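Local atomic coordinates of choline kinase (Streptococcus pneumoniae, PDB entry 4R78), a protein that probably transfers phosphate from ATP to choline through a protein kinase-like fold, here with AMP bound in its nucleotide pocket. Residues K23-K28 with A103-N108; E37-V42 with A55-K60; N174-L179 with K264-T269; K181-L186 with H257-I262. All coordinates share one frame; numbering follows the deposited sequence.

How the contacts relate
The four contacts fall at the two ends of a protein kinase-like fold. Contacts 1 and 2 belong to the five-stranded antiparallel sheet: helix 20-30 lies over it in contact 1, and strands 39-44 and 52-57 form the hairpin of contact 2, nested in sequence inside contact 1. Their centres are about 13 Å apart, and Ile25 packs on Val42 between them. Contacts 3 and 4, on the opposite side of the chain's centre, share helix 257-280 in the helical part; their centres are about 11 Å apart, and contact 4 is nested inside contact 3. About 35 Å separates the centres of contacts 1 and 3. AMP lies about 12 Å from the side chain of Ile25.

Contact 1 (K23-K28 with A103-N108); sequences KIIKEK and AGIKVN
Ala103 meets Lys28 at the far end of the lysine chain, with its CB 4.3 Å from Lys28 NZ. The ammonium itself is salt-bridged to Asp100, whose OD1 also takes the backbone N-H of Ala103, so one carboxylate oxygen ties the helix to the turn before the strand. Gly104 comes next with a positive phi of 84°, and with Ile105 it faces Asp100 as a G1 beta bulge. Ile105 carries most of the contact. Its CG1 branch, set beside the backbone N (chi1 -57°), carries CD1 to the helix, 3.7 Å from Ile24 CG2 and 3.8 Å from Lys28 CG; the Ile105 side chain crosses those of Ile24 and Lys28 at about a right angle. Helix 20-30 lies here over one face of the five-stranded antiparallel sheet of the kinase-like fold, and its axis crosses this strand at -57° from 10.2 Å away. The other branch of Ile105, CG2, lies 4.4 Å from CG1 of Ile25, a buried residue whose side chain also packs on Val64 and Val42. Lys106 then turns from the helix and forms salt bridges with Asp214, a residue of the AMP pocket, and Glu216.

Contact 2 (E37-V42 with A55-K60); sequences EEVLSV and AKTTNK
Leu40 and Ser41 both give their backbone N-H to one acceptor, Lys56 O, and this doubled grip marks a classic beta bulge in the antiparallel hairpin of strands 39-44 and 52-57. The Leu40 N to Lys56 O bond is the shorter at 2.7 Å, while the bond from Ser41 N is 3.3 Å but straighter, at 163°. Lys56 N returns a bond of 2.8 Å to Ser41 O. Because the bulge moves the register by one residue, Val39 pairs with Thr57 and Val42 with Ala55, all four side chains on the same face. That is the tightly packed side: helix 20-30 covers it through Lys26, Ile25 and Ile29, and Leu33 adds to it. The other face is looser and more open to solvent. There the Ser41 hydroxyl merely lies alongside the Lys56 chain, OG 3.6 Å from CB, before the lysine runs on extended. At the bulge, Leu40, an exposed residue, leans its CD1 over the Thr57 carbonyl. Toward the turn, Thr58 brings its OG1 back beside its own backbone N (chi1 -53°), where it accepts the N-H of Glu38 at 3.1 Å; Glu38 O in turn receives Thr58 N. Within the turn, Thr57 N and OG1 both donate to Lys60 O, at 2.7 and 2.8 Å.

Contact 3 (N174-L179 with K264-T269); sequences NAVFSL and KILQDT
Ile265 O is gripped twice by Thr269, from opposite faces of the carbonyl plane: the backbone N comes in at 3.1 Å as the ordinary helical bond, and OG1 donates at 2.9 Å from a position tilted 33° out of that plane. With its hydrogen spent inside its own helix, the threonine hydroxyl can be turned to the apolar wall of the neighbouring helix, where Val176 meets it tip to tip, CG2 3.5 Å from OG1. Val176 is the centre of the contact. Its CG1 stands anti to the backbone N (chi1 171°) and presses on Leu266 CD2 at 3.5 Å, while the Val176 and Ile265 side chains slide past each other in opposite directions, CG2 to CG2 4.2 Å. One turn further on, Leu179 crosses Ile265 at about a right angle and rests CD1 on that same isoleucine methyl, 4.0 Å away, so that Ile265 CG2 receives both residues. Between them Ser178 OG donates to Ala175 O at 2.6 Å. Around this patch, helix 149-159 adds Ile153 against Val176 and Phe150 against Leu266, and helix 288-303 brings Tyr303 to Leu179 and Ala296 to Thr269. All five touching residues are buried in this helical part of the kinase-like fold. Across the interface the chemistry is that of methyl groups: attraction rests on close apolar packing, and the one hydroxyl placed there probably costs little, since OG1 donates to Ile265 O.

Contact 4 (K181-L186 with H257-I262); sequences KRLADL and HEKIAI
Arg182 grips Glu258 side-on, one nitrogen to each carboxylate oxygen. NE donates to OE2 at 2.7 Å and NH2 to OE1 at 2.9 Å, both acceptors lying near the guanidinium plane, although the two flat groups are turned 39° apart. The arginine has CG anti to the backbone N (chi1 -178°) and bends at chi2 (58°), which helps bring NE and NH2 to the carboxylate. OE1 is used through its syn lone pair, whereas at OE2 the donor stands well out of the carboxylate plane. Leu186 CD2 sits over one face of the guanidinium, displaced toward its rim, and 3.7 Å from Glu258 OE1. Beneath the charges runs an apolar layer: Leu183 slides past Ile262, CD1 to CG2 3.9 Å, and Ile262 CD1 lies equally far, 3.9 Å, from Arg182 CG. Lys259 contributes only its aliphatic stem here, CG 4.1 Å from Leu186 CD1.

Arg182 NH1 has a longer salt bridge to Asp185 OD2, at 3.5 Å, and Tyr303 OH is hydrogen-bonded to Glu258 OE2, so each partner of the bridge has a further polar partner. Lys259 NZ leaves the interface for Asp222, Asp189 and the carbonyl of Gly187. Helix 179-186 runs roughly antiparallel to the start of helix 257-280, their local axes 11.1 Å apart; Tyr303 of helix 288-303 packs on Arg182 and Ile262, and Met224 of helix 223-233 on Lys259.

Contact 1 (K23-K28 with A103-N108)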
# COMPACT_ATOMS: atom_id res chain seq x y z
N LYS A 23 21.72 7.64 7.39
CA LYS A 23 22.23 8.79 8.15
C LYS A 23 21.10 9.73 8.55
O LYS A 23 21.08 10.23 9.68
CB LYS A 23 23.29 9.55 7.34
CG LYS A 23 24.61 8.81 7.18
CD LYS A 23 25.56 9.58 6.28
CE LYS A 23 26.82 8.77 5.99
NZ LYS A 23 27.66 9.42 4.94
N ILE A 24 20.18 9.97 7.62
CA ILE A 24 19.02 10.82 7.89
C ILE A 24 18.12 10.18 8.96
O ILE A 24 17.64 10.87 9.86
CB ILE A 24 18.22 11.13 6.59
CG1 ILE A 24 19.11 11.86 5.56
CG2 ILE A 24 16.96 11.94 6.88
CD1 ILE A 24 19.80 13.13 6.08
N ILE A 25 17.93 8.86 8.87
CA ILE A 25 17.14 8.12 9.87
C ILE A 25 17.74 8.27 11.27
O ILE A 25 17.02 8.54 12.23
CB ILE A 25 16.97 6.63 9.48
CG1 ILE A 25 16.03 6.50 8.28
CG2 ILE A 25 16.43 5.81 10.66
CD1 ILE A 25 16.12 5.17 7.55
N LYS A 26 19.06 8.09 11.37
CA LYS A 26 19.77 8.26 12.64
C LYS A 26 19.50 9.64 13.27
O LYS A 26 19.25 9.74 14.47
CB LYS A 26 21.28 8.03 12.45
CG LYS A 26 22.10 8.14 13.73
CD LYS A 26 23.57 7.82 13.47
CE LYS A 26 24.39 7.99 14.74
NZ LYS A 26 25.83 7.68 14.51
N GLU A 27 19.54 10.68 12.43
CA GLU A 27 19.25 12.05 12.87
C GLU A 27 17.82 12.23 13.38
O GLU A 27 17.60 12.86 14.42
CB GLU A 27 19.53 13.05 11.74
CG GLU A 27 21.00 13.20 11.37
CD GLU A 27 21.23 14.11 10.17
OE1 GLU A 27 20.34 14.92 9.84
OE2 GLU A 27 22.32 14.02 9.57
N LYS A 28 16.85 11.68 12.65
CA LYS A 28 15.43 11.82 13.01
C LYS A 28 15.09 11.10 14.31
O LYS A 28 14.29 11.58 15.11
CB LYS A 28 14.52 11.31 11.87
CG LYS A 28 14.76 11.97 10.51
CD LYS A 28 14.28 13.41 10.45
CE LYS A 28 14.64 14.03 9.10
NZ LYS A 28 13.95 15.32 8.86
N ALA A 103 11.09 14.85 5.46
CA ALA A 103 11.72 13.88 4.56
C ALA A 103 10.80 12.72 4.18
O ALA A 103 11.06 12.02 3.20
CB ALA A 103 13.01 13.35 5.18
N GLY A 104 9.74 12.51 4.95
CA GLY A 104 8.82 11.41 4.68
C GLY A 104 9.32 10.11 5.29
O GLY A 104 9.66 9.16 4.58
N ILE A 105 9.38 10.09 6.62
CA ILE A 105 9.93 8.97 7.37
C ILE A 105 9.02 8.62 8.54
O ILE A 105 8.68 9.48 9.36
CB ILE A 105 11.36 9.29 7.92
CG1 ILE A 105 12.33 9.67 6.79
CG2 ILE A 105 11.92 8.11 8.72
CD1 ILE A 105 13.62 10.30 7.26
N LYS A 106 8.63 7.35 8.61
CA LYS A 106 7.77 6.85 9.67
C LYS A 106 8.60 6.01 10.63
O LYS A 106 9.36 5.14 10.20
CB LYS A 106 6.64 6.01 9.07
CG LYS A 106 5.68 5.40 10.09
CD LYS A 106 4.52 4.68 9.41
CE LYS A 106 4.94 3.34 8.81
NZ LYS A 106 3.83 2.70 8.03
N VAL A 107 8.47 6.29 11.92
CA VAL A 107 9.16 5.52 12.95
C VAL A 107 8.13 4.89 13.87
O VAL A 107 7.38 5.59 14.56
CB VAL A 107 10.14 6.40 13.77
CG1 VAL A 107 10.92 5.54 14.77
CG2 VAL A 107 11.09 7.16 12.86
N ASN A 108 8.10 3.55 13.86
CA ASN A 108 7.08 2.78 14.57
C ASN A 108 7.69 1.82 15.59
O ASN A 108 8.90 1.58 15.58
CB ASN A 108 6.24 1.98 13.56
CG ASN A 108 5.16 2.81 12.89
OD1 ASN A 108 5.02 4.01 13.13
ND2 ASN A 108 4.38 2.16 12.03

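Contact 2 (E37-V42 with A55-K60)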
# COMPACT_ATOMS: atom_id res chain seq x y z
N GLU A 37 20.66 8.23 26.03
CA GLU A 37 20.54 7.22 24.97
C GLU A 37 21.18 7.64 23.65
O GLU A 37 21.31 8.82 23.35
CB GLU A 37 19.06 6.87 24.75
CG GLU A 37 18.43 6.10 25.91
CD GLU A 37 16.91 6.07 25.85
OE1 GLU A 37 16.30 7.00 25.26
OE2 GLU A 37 16.31 5.12 26.40
N GLU A 38 21.57 6.63 22.86
CA GLU A 38 22.22 6.84 21.57
C GLU A 38 21.65 5.90 20.51
O GLU A 38 21.12 4.84 20.84
CB GLU A 38 23.73 6.59 21.68
CG GLU A 38 24.49 7.58 22.55
CD GLU A 38 25.93 7.16 22.81
OE1 GLU A 38 26.25 5.96 22.64
OE2 GLU A 38 26.75 8.03 23.19
N VAL A 39 21.77 6.29 19.24
CA VAL A 39 21.44 5.40 18.13
C VAL A 39 22.63 4.49 17.87
O VAL A 39 23.72 4.95 17.53
CB VAL A 39 21.08 6.18 16.83
CG1 VAL A 39 20.73 5.21 15.70
CG2 VAL A 39 19.93 7.15 17.07
N LEU A 40 22.41 3.18 18.04
CA LEU A 40 23.48 2.19 17.91
C LEU A 40 23.68 1.77 16.45
O LEU A 40 24.82 1.69 15.98
CB LEU A 40 23.20 0.97 18.78
CG LEU A 40 23.10 1.17 20.30
CD1 LEU A 40 22.47 -0.05 20.97
CD2 LEU A 40 24.46 1.49 20.92
N SER A 41 22.58 1.51 15.75
CA SER A 41 22.63 1.07 14.36
C SER A 41 21.33 1.35 13.61
O SER A 41 20.25 1.36 14.21
CB SER A 41 22.96 -0.42 14.27
OG SER A 41 22.04 -1.20 15.02
N VAL A 42 21.45 1.58 12.31
CA VAL A 42 20.32 1.62 11.39
C VAL A 42 20.65 0.68 10.24
O VAL A 42 21.58 0.95 9.47
CB VAL A 42 20.04 3.05 10.85
CG1 VAL A 42 18.87 3.04 9.87
CG2 VAL A 42 19.77 4.03 11.99
N ALA A 55 16.04 0.23 13.38
CA ALA A 55 16.91 1.12 14.13
C ALA A 55 17.02 0.65 15.57
O ALA A 55 16.02 0.43 16.24
CB ALA A 55 16.38 2.53 14.09
N LYS A 56 18.26 0.49 16.03
CA LYS A 56 18.51 0.07 17.40
C LYS A 56 19.10 1.21 18.21
O LYS A 56 20.05 1.86 17.78
CB LYS A 56 19.42 -1.17 17.43
CG LYS A 56 18.76 -2.42 16.86
CD LYS A 56 19.67 -3.64 16.95
CE LYS A 56 19.03 -4.84 16.27
NZ LYS A 56 19.88 -6.06 16.36
N THR A 57 18.49 1.47 19.36
CA THR A 57 18.97 2.47 20.30
C THR A 57 19.29 1.76 21.62
O THR A 57 19.04 0.56 21.75
CB THR A 57 17.94 3.60 20.53
OG1 THR A 57 16.82 3.10 21.26
CG2 THR A 57 17.46 4.18 19.20
N THR A 58 19.83 2.50 22.58
CA THR A 58 20.22 1.94 23.88
C THR A 58 19.16 1.01 24.50
O THR A 58 19.47 -0.13 24.88
CB THR A 58 20.58 3.06 24.88
OG1 THR A 58 21.56 3.92 24.30
CG2 THR A 58 21.13 2.47 26.19
N ASN A 59 17.93 1.49 24.60
CA ASN A 59 16.86 0.76 25.28
C ASN A 59 15.68 0.40 24.38
O ASN A 59 14.68 -0.15 24.85
CB ASN A 59 16.33 1.57 26.46
CG ASN A 59 17.35 1.72 27.57
OD1 ASN A 59 17.50 2.80 28.14
ND2 ASN A 59 18.04 0.63 27.90
N LYS A 60 15.80 0.70 23.09
CA LYS A 60 14.66 0.61 22.20
C LYS A 60 15.03 0.20 20.78
O LYS A 60 16.10 0.55 20.28
CB LYS A 60 13.92 1.95 22.16
CG LYS A 60 12.46 1.85 21.78
CD LYS A 60 11.59 1.69 23.00
CE LYS A 60 10.18 1.28 22.62
NZ LYS A 60 9.58 2.20 21.61

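Contact 3 (N174-L179 with K264-T269)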
# COMPACT_ATOMS: atom_id res chain seq x y z
N ASN A 174 -5.08 3.91 -23.66
CA ASN A 174 -6.42 4.31 -24.06
C ASN A 174 -7.49 3.32 -23.60
O ASN A 174 -8.58 3.73 -23.19
CB ASN A 174 -6.50 4.54 -25.57
CG ASN A 174 -5.64 5.71 -26.04
OD1 ASN A 174 -5.15 5.71 -27.16
ND2 ASN A 174 -5.47 6.71 -25.19
N ALA A 175 -7.18 2.03 -23.66
CA ALA A 175 -8.10 1.01 -23.16
C ALA A 175 -8.31 1.13 -21.65
O ALA A 175 -9.43 1.00 -21.17
CB ALA A 175 -7.61 -0.39 -23.53
N VAL A 176 -7.23 1.40 -20.92
CA VAL A 176 -7.32 1.62 -19.47
C VAL A 176 -8.17 2.86 -19.16
O VAL A 176 -9.08 2.79 -18.32
CB VAL A 176 -5.92 1.71 -18.82
CG1 VAL A 176 -6.03 2.15 -17.36
CG2 VAL A 176 -5.21 0.36 -18.91
N PHE A 177 -7.90 3.97 -19.84
CA PHE A 177 -8.65 5.21 -19.61
C PHE A 177 -10.13 5.11 -20.01
O PHE A 177 -10.95 5.89 -19.52
CB PHE A 177 -7.98 6.40 -20.31
CG PHE A 177 -6.90 7.06 -19.48
CD1 PHE A 177 -7.21 8.13 -18.64
CD2 PHE A 177 -5.58 6.62 -19.54
CE1 PHE A 177 -6.22 8.75 -17.87
CE2 PHE A 177 -4.58 7.24 -18.78
CZ PHE A 177 -4.90 8.30 -17.94
N SER A 178 -10.46 4.16 -20.88
CA SER A 178 -11.85 3.93 -21.27
C SER A 178 -12.67 3.37 -20.12
O SER A 178 -13.90 3.45 -20.12
CB SER A 178 -11.95 3.01 -22.50
OG SER A 178 -11.81 1.64 -22.14
N LEU A 179 -11.99 2.81 -19.12
CA LEU A 179 -12.66 2.24 -17.95
C LEU A 179 -13.26 3.30 -17.02
O LEU A 179 -14.14 2.99 -16.22
CB LEU A 179 -11.71 1.32 -17.18
CG LEU A 179 -11.17 0.12 -17.96
CD1 LEU A 179 -10.08 -0.60 -17.17
CD2 LEU A 179 -12.28 -0.85 -18.36
N LYS A 264 -8.43 -4.25 -10.56
CA LYS A 264 -7.25 -5.09 -10.79
C LYS A 264 -6.43 -4.55 -11.97
O LYS A 264 -5.21 -4.46 -11.89
CB LYS A 264 -7.65 -6.55 -11.05
CG LYS A 264 -8.09 -7.33 -9.81
CD LYS A 264 -8.43 -8.76 -10.20
CE LYS A 264 -8.81 -9.60 -9.00
NZ LYS A 264 -9.37 -10.92 -9.44
N ILE A 265 -7.11 -4.19 -13.06
CA ILE A 265 -6.44 -3.64 -14.24
C ILE A 265 -5.78 -2.30 -13.93
O ILE A 265 -4.64 -2.05 -14.34
CB ILE A 265 -7.42 -3.49 -15.44
CG1 ILE A 265 -7.92 -4.86 -15.90
CG2 ILE A 265 -6.76 -2.75 -16.61
CD1 ILE A 265 -9.19 -4.81 -16.73
N LEU A 266 -6.49 -1.45 -13.20
CA LEU A 266 -5.96 -0.14 -12.84
C LEU A 266 -4.74 -0.27 -11.94
O LEU A 266 -3.77 0.48 -12.10
CB LEU A 266 -7.03 0.73 -12.19
CG LEU A 266 -8.20 1.18 -13.07
CD1 LEU A 266 -9.14 2.07 -12.28
CD2 LEU A 266 -7.72 1.90 -14.30
N GLN A 267 -4.77 -1.22 -11.02
CA GLN A 267 -3.65 -1.47 -10.12
C GLN A 267 -2.41 -1.97 -10.85
O GLN A 267 -1.32 -1.46 -10.63
CB GLN A 267 -4.06 -2.44 -9.01
CG GLN A 267 -4.87 -1.76 -7.93
CD GLN A 267 -5.74 -2.68 -7.10
OE1 GLN A 267 -6.76 -2.26 -6.55
NE2 GLN A 267 -5.34 -3.93 -6.99
N ASP A 268 -2.58 -2.95 -11.74
CA ASP A 268 -1.45 -3.43 -12.52
C ASP A 268 -0.82 -2.32 -13.36
O ASP A 268 0.40 -2.24 -13.47
CB ASP A 268 -1.85 -4.63 -13.38
CG ASP A 268 -1.78 -5.94 -12.62
OD1 ASP A 268 -1.03 -6.03 -11.63
OD2 ASP A 268 -2.47 -6.89 -13.03
N THR A 269 -1.66 -1.44 -13.92
CA THR A 269 -1.19 -0.31 -14.70
C THR A 269 -0.40 0.66 -13.81
O THR A 269 0.76 0.97 -14.10
CB THR A 269 -2.35 0.43 -15.40
OG1 THR A 269 -3.07 -0.49 -16.22
CG2 THR A 269 -1.81 1.55 -16.27

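Contact 4 (K181-L186 with H257-I262)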
# COMPACT_ATOMS: atom_id res chain seq x y z
N LYS A 181 -15.24 5.81 -17.79
CA LYS A 181 -16.66 5.95 -18.14
C LYS A 181 -17.51 4.83 -17.55
O LYS A 181 -18.62 5.09 -17.06
CB LYS A 181 -16.82 6.02 -19.67
CG LYS A 181 -18.27 6.01 -20.18
CD LYS A 181 -19.04 7.26 -19.78
CE LYS A 181 -20.49 7.20 -20.25
NZ LYS A 181 -21.24 8.40 -19.82
N ARG A 182 -17.01 3.60 -17.59
CA ARG A 182 -17.73 2.47 -17.02
C ARG A 182 -17.88 2.63 -15.52
O ARG A 182 -18.97 2.43 -14.98
CB ARG A 182 -17.06 1.13 -17.37
CG ARG A 182 -17.79 -0.11 -16.84
CD ARG A 182 -19.23 -0.19 -17.34
NE ARG A 182 -19.90 -1.41 -16.90
CZ ARG A 182 -21.20 -1.66 -17.04
NH1 ARG A 182 -22.00 -0.77 -17.61
NH2 ARG A 182 -21.70 -2.81 -16.60
N LEU A 183 -16.80 3.01 -14.84
CA LEU A 183 -16.85 3.25 -13.40
C LEU A 183 -17.86 4.34 -13.02
O LEU A 183 -18.57 4.22 -12.03
CB LEU A 183 -15.47 3.54 -12.82
CG LEU A 183 -14.51 2.35 -12.66
CD1 LEU A 183 -13.11 2.84 -12.31
CD2 LEU A 183 -15.01 1.34 -11.62
N ALA A 184 -17.92 5.40 -13.83
CA ALA A 184 -18.90 6.48 -13.62
C ALA A 184 -20.34 5.99 -13.77
O ALA A 184 -21.22 6.38 -13.00
CB ALA A 184 -18.62 7.65 -14.55
N ASP A 185 -20.57 5.12 -14.76
CA ASP A 185 -21.90 4.54 -14.98
C ASP A 185 -22.32 3.64 -13.82
O ASP A 185 -23.46 3.73 -13.35
CB ASP A 185 -21.92 3.76 -16.31
CG ASP A 185 -23.33 3.33 -16.72
OD1 ASP A 185 -24.33 3.88 -16.20
OD2 ASP A 185 -23.45 2.44 -17.59
N LEU A 186 -21.41 2.78 -13.36
CA LEU A 186 -21.69 1.89 -12.23
C LEU A 186 -21.92 2.69 -10.95
O LEU A 186 -22.74 2.30 -10.11
CB LEU A 186 -20.54 0.90 -12.03
CG LEU A 186 -20.26 -0.11 -13.15
CD1 LEU A 186 -18.96 -0.86 -12.90
CD2 LEU A 186 -21.42 -1.09 -13.33
N HIS A 257 -18.48 -7.45 -8.35
CA HIS A 257 -17.47 -8.24 -9.05
C HIS A 257 -16.84 -7.47 -10.22
O HIS A 257 -15.64 -7.58 -10.45
CB HIS A 257 -18.05 -9.57 -9.55
CG HIS A 257 -18.29 -10.57 -8.46
ND1 HIS A 257 -19.39 -10.51 -7.63
CD2 HIS A 257 -17.58 -11.65 -8.07
CE1 HIS A 257 -19.35 -11.52 -6.77
NE2 HIS A 257 -18.26 -12.22 -7.02
N GLU A 258 -17.65 -6.70 -10.94
CA GLU A 258 -17.14 -5.93 -12.07
C GLU A 258 -16.15 -4.86 -11.64
O GLU A 258 -15.12 -4.67 -12.28
CB GLU A 258 -18.27 -5.33 -12.92
CG GLU A 258 -17.75 -4.74 -14.23
CD GLU A 258 -18.82 -4.16 -15.13
OE1 GLU A 258 -20.02 -4.24 -14.79
OE2 GLU A 258 -18.45 -3.62 -16.19
N LYS A 259 -16.46 -4.16 -10.55
CA LYS A 259 -15.54 -3.14 -10.02
C LYS A 259 -14.21 -3.77 -9.62
O LYS A 259 -13.16 -3.21 -9.90
CB LYS A 259 -16.16 -2.39 -8.84
CG LYS A 259 -17.15 -1.30 -9.21
CD LYS A 259 -17.67 -0.65 -7.95
CE LYS A 259 -18.55 0.54 -8.25
NZ LYS A 259 -19.15 1.06 -6.99
N ILE A 260 -14.27 -4.93 -8.97
CA ILE A 260 -13.05 -5.65 -8.61
C ILE A 260 -12.20 -5.93 -9.86
O ILE A 260 -11.00 -5.67 -9.85
CB ILE A 260 -13.37 -6.96 -7.83
CG1 ILE A 260 -13.95 -6.61 -6.46
CG2 ILE A 260 -12.11 -7.83 -7.67
CD1 ILE A 260 -14.57 -7.79 -5.73
N ALA A 261 -12.83 -6.43 -10.92
CA ALA A 261 -12.12 -6.74 -12.15
C ALA A 261 -11.46 -5.49 -12.75
O ALA A 261 -10.31 -5.53 -13.19
CB ALA A 261 -13.07 -7.38 -13.16
N ILE A 262 -12.20 -4.38 -12.74
CA ILE A 262 -11.69 -3.11 -13.26
C ILE A 262 -10.51 -2.58 -12.44
O ILE A 262 -9.50 -2.16 -12.99
CB ILE A 262 -12.82 -2.05 -13.38
CG1 ILE A 262 -13.80 -2.46 -14.49
CG2 ILE A 262 -12.24 -0.66 -13.66
CD1 ILE A 262 -15.12 -1.70 -14.51